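PDB 7ADK: putative immunoglobulin-blocking virulence protein from Mycoplasma mycoides subsp. capri, which probably takes part in blocking host immunoglobulins as a virulence factor, assembled with a lipoprotein partner chain. Local coordinates for residues Glu647-Ile652 / Ser687-Gly692. Numbering follows the deposited sequence.
Sequences ESYFEI and SIRISG
Y649 and R689 meet face to face beside a parallel beta pair, in which strand 650-652 forms one border of a three-stranded sheet and strand 688-690 its middle. The pair illustrates how two faces do different work: a polar one, with R689 and E651, and an apolar one buried against helix 698-709. The guanidinium lies flat on the phenol ring, planes 4° apart, with R689 CZ 3.7 Å from the ring centroid of Y649, a cation-pi stack. Anti at chi1 and chi2, the R689 chain bends at chi3 (-66°), which brings NE nearest Y649 CD2. NH1 lies nearest CZ of the ring and NH2 nearest CE1. E647 CB rests on the opposite ring face, offset toward the rim, and E651 CB meets the edge.

On the apolar face I688 lies alongside both F650 and I652, pointing the same way, with I652 CG2 3.7 Å from I688 CG2; Y707 of helix 698-709 touches all three.

F650 N donates to S687 O, R689 N to F650 O, I652 N to R689 O and S691 N to I652 O, the donors coming from the two segments by turns. The bent E651 side chain reaches S691: its OE2 accepts the S691 OG hydrogen bond (2.7 Å) on the syn side, 31° out of the carboxylate plane.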
loop_
_atom_site.group_PDB
_atom_site.type_symbol
_atom_site.label_atom_id
_atom_site.label_comp_id
_atom_site.label_asym_id
_atom_site.label_seq_id
_atom_site.Cartn_x
_atom_site.Cartn_y
_atom_site.Cartn_z
ATOM N N GLU A 647 15.683 15.285 15.392
ATOM C CA GLU A 647 16.725 14.424 15.945
ATOM C C GLU A 647 16.095 13.182 16.585
ATOM O O GLU A 647 14.898 13.166 16.846
ATOM C CB GLU A 647 17.548 15.186 16.991
ATOM C CG GLU A 647 18.457 16.289 16.427
ATOM C CD GLU A 647 17.896 17.715 16.433
ATOM O OE1 GLU A 647 16.940 18.034 17.173
ATOM O OE2 GLU A 647 18.444 18.551 15.678
ATOM N N SER A 648 16.891 12.144 16.850
ATOM C CA SER A 648 16.461 10.888 17.490
ATOM C C SER A 648 15.923 11.057 18.915
ATOM O O SER A 648 15.233 10.184 19.421
ATOM C CB SER A 648 17.626 9.905 17.515
ATOM O OG SER A 648 18.677 10.405 18.318
ATOM N N TYR A 649 16.234 12.177 19.560
ATOM C CA TYR A 649 15.739 12.572 20.866
ATOM C C TYR A 649 14.649 13.639 20.732
ATOM O O TYR A 649 14.763 14.579 19.954
ATOM C CB TYR A 649 16.910 13.031 21.748
ATOM C CG TYR A 649 17.783 14.135 21.181
ATOM C CD1 TYR A 649 18.914 13.820 20.409
ATOM C CD2 TYR A 649 17.473 15.478 21.436
ATOM C CE1 TYR A 649 19.723 14.846 19.891
ATOM C CE2 TYR A 649 18.286 16.508 20.925
ATOM C CZ TYR A 649 19.413 16.194 20.146
ATOM O OH TYR A 649 20.201 17.187 19.659
ATOM N N PHE A 650 13.576 13.526 21.504
ATOM C CA PHE A 650 12.640 14.629 21.670
ATOM C C PHE A 650 13.169 15.575 22.752
ATOM O O PHE A 650 13.014 15.326 23.942
ATOM C CB PHE A 650 11.240 14.082 21.968
ATOM C CG PHE A 650 10.217 15.154 22.273
ATOM C CD1 PHE A 650 9.931 16.142 21.318
ATOM C CD2 PHE A 650 9.579 15.187 23.521
ATOM C CE1 PHE A 650 9.016 17.161 21.618
ATOM C CE2 PHE A 650 8.667 16.203 23.821
ATOM C CZ PHE A 650 8.388 17.191 22.868
ATOM N N GLU A 651 13.825 16.652 22.344
ATOM C CA GLU A 651 14.322 17.684 23.246
ATOM C C GLU A 651 13.162 18.524 23.774
ATOM O O GLU A 651 12.354 19.048 23.002
ATOM C CB GLU A 651 15.394 18.526 22.532
ATOM C CG GLU A 651 16.308 19.335 23.459
ATOM C CD GLU A 651 15.728 20.654 23.972
ATOM O OE1 GLU A 651 14.813 21.229 23.347
ATOM O OE2 GLU A 651 16.223 21.156 25.001
ATOM N N ILE A 652 13.043 18.642 25.095
ATOM C CA ILE A 652 12.049 19.499 25.740
ATOM C C ILE A 652 12.643 20.173 26.984
ATOM O O ILE A 652 13.335 19.538 27.773
ATOM C CB ILE A 652 10.723 18.727 25.958
ATOM C CG1 ILE A 652 9.601 19.642 26.473
ATOM C CG2 ILE A 652 10.874 17.518 26.877
ATOM C CD1 ILE A 652 8.200 19.115 26.202
ATOM N N SER A 687 15.725 8.798 23.688
ATOM C CA SER A 687 14.898 9.290 24.779
ATOM C C SER A 687 14.143 10.597 24.522
ATOM O O SER A 687 14.466 11.381 23.637
ATOM C CB SER A 687 15.827 9.531 25.975
ATOM O OG SER A 687 16.716 8.450 26.156
ATOM N N ILE A 688 13.220 10.913 25.425
ATOM C CA ILE A 688 12.877 12.310 25.695
ATOM C C ILE A 688 14.072 12.932 26.426
ATOM O O ILE A 688 14.399 12.516 27.540
ATOM C CB ILE A 688 11.600 12.407 26.542
ATOM C CG1 ILE A 688 10.417 11.814 25.760
ATOM C CG2 ILE A 688 11.336 13.861 26.955
ATOM C CD1 ILE A 688 9.090 11.919 26.497
ATOM N N ARG A 689 14.734 13.917 25.823
ATOM C CA ARG A 689 15.808 14.680 26.461
ATOM C C ARG A 689 15.191 15.833 27.234
ATOM O O ARG A 689 14.633 16.747 26.637
ATOM C CB ARG A 689 16.815 15.136 25.396
ATOM C CG ARG A 689 17.870 16.124 25.931
ATOM C CD ARG A 689 18.876 16.603 24.881
ATOM N NE ARG A 689 19.755 15.533 24.369
ATOM C CZ ARG A 689 20.792 15.721 23.574
ATOM N NH1 ARG A 689 21.200 16.901 23.220
ATOM N NH2 ARG A 689 21.452 14.715 23.101
ATOM N N ILE A 690 15.323 15.804 28.551
ATOM C CA ILE A 690 14.845 16.856 29.441
ATOM C C ILE A 690 16.018 17.803 29.704
ATOM O O ILE A 690 17.043 17.391 30.253
ATOM C CB ILE A 690 14.265 16.243 30.732
ATOM C CG1 ILE A 690 13.056 15.342 30.401
ATOM C CG2 ILE A 690 13.877 17.353 31.721
ATOM C CD1 ILE A 690 12.432 14.623 31.592
ATOM N N SER A 691 15.889 19.065 29.300
ATOM C CA SER A 691 16.897 20.115 29.506
ATOM C C SER A 691 16.475 21.131 30.585
ATOM O O SER A 691 15.306 21.221 30.956
ATOM C CB SER A 691 17.240 20.771 28.163
ATOM O OG SER A 691 16.147 21.476 27.635
ATOM N N GLY A 692 17.435 21.897 31.111
ATOM C CA GLY A 692 17.248 22.882 32.189
ATOM C C GLY A 692 17.259 22.314 33.618
ATOM O O GLY A 692 17.016 21.133 33.839
#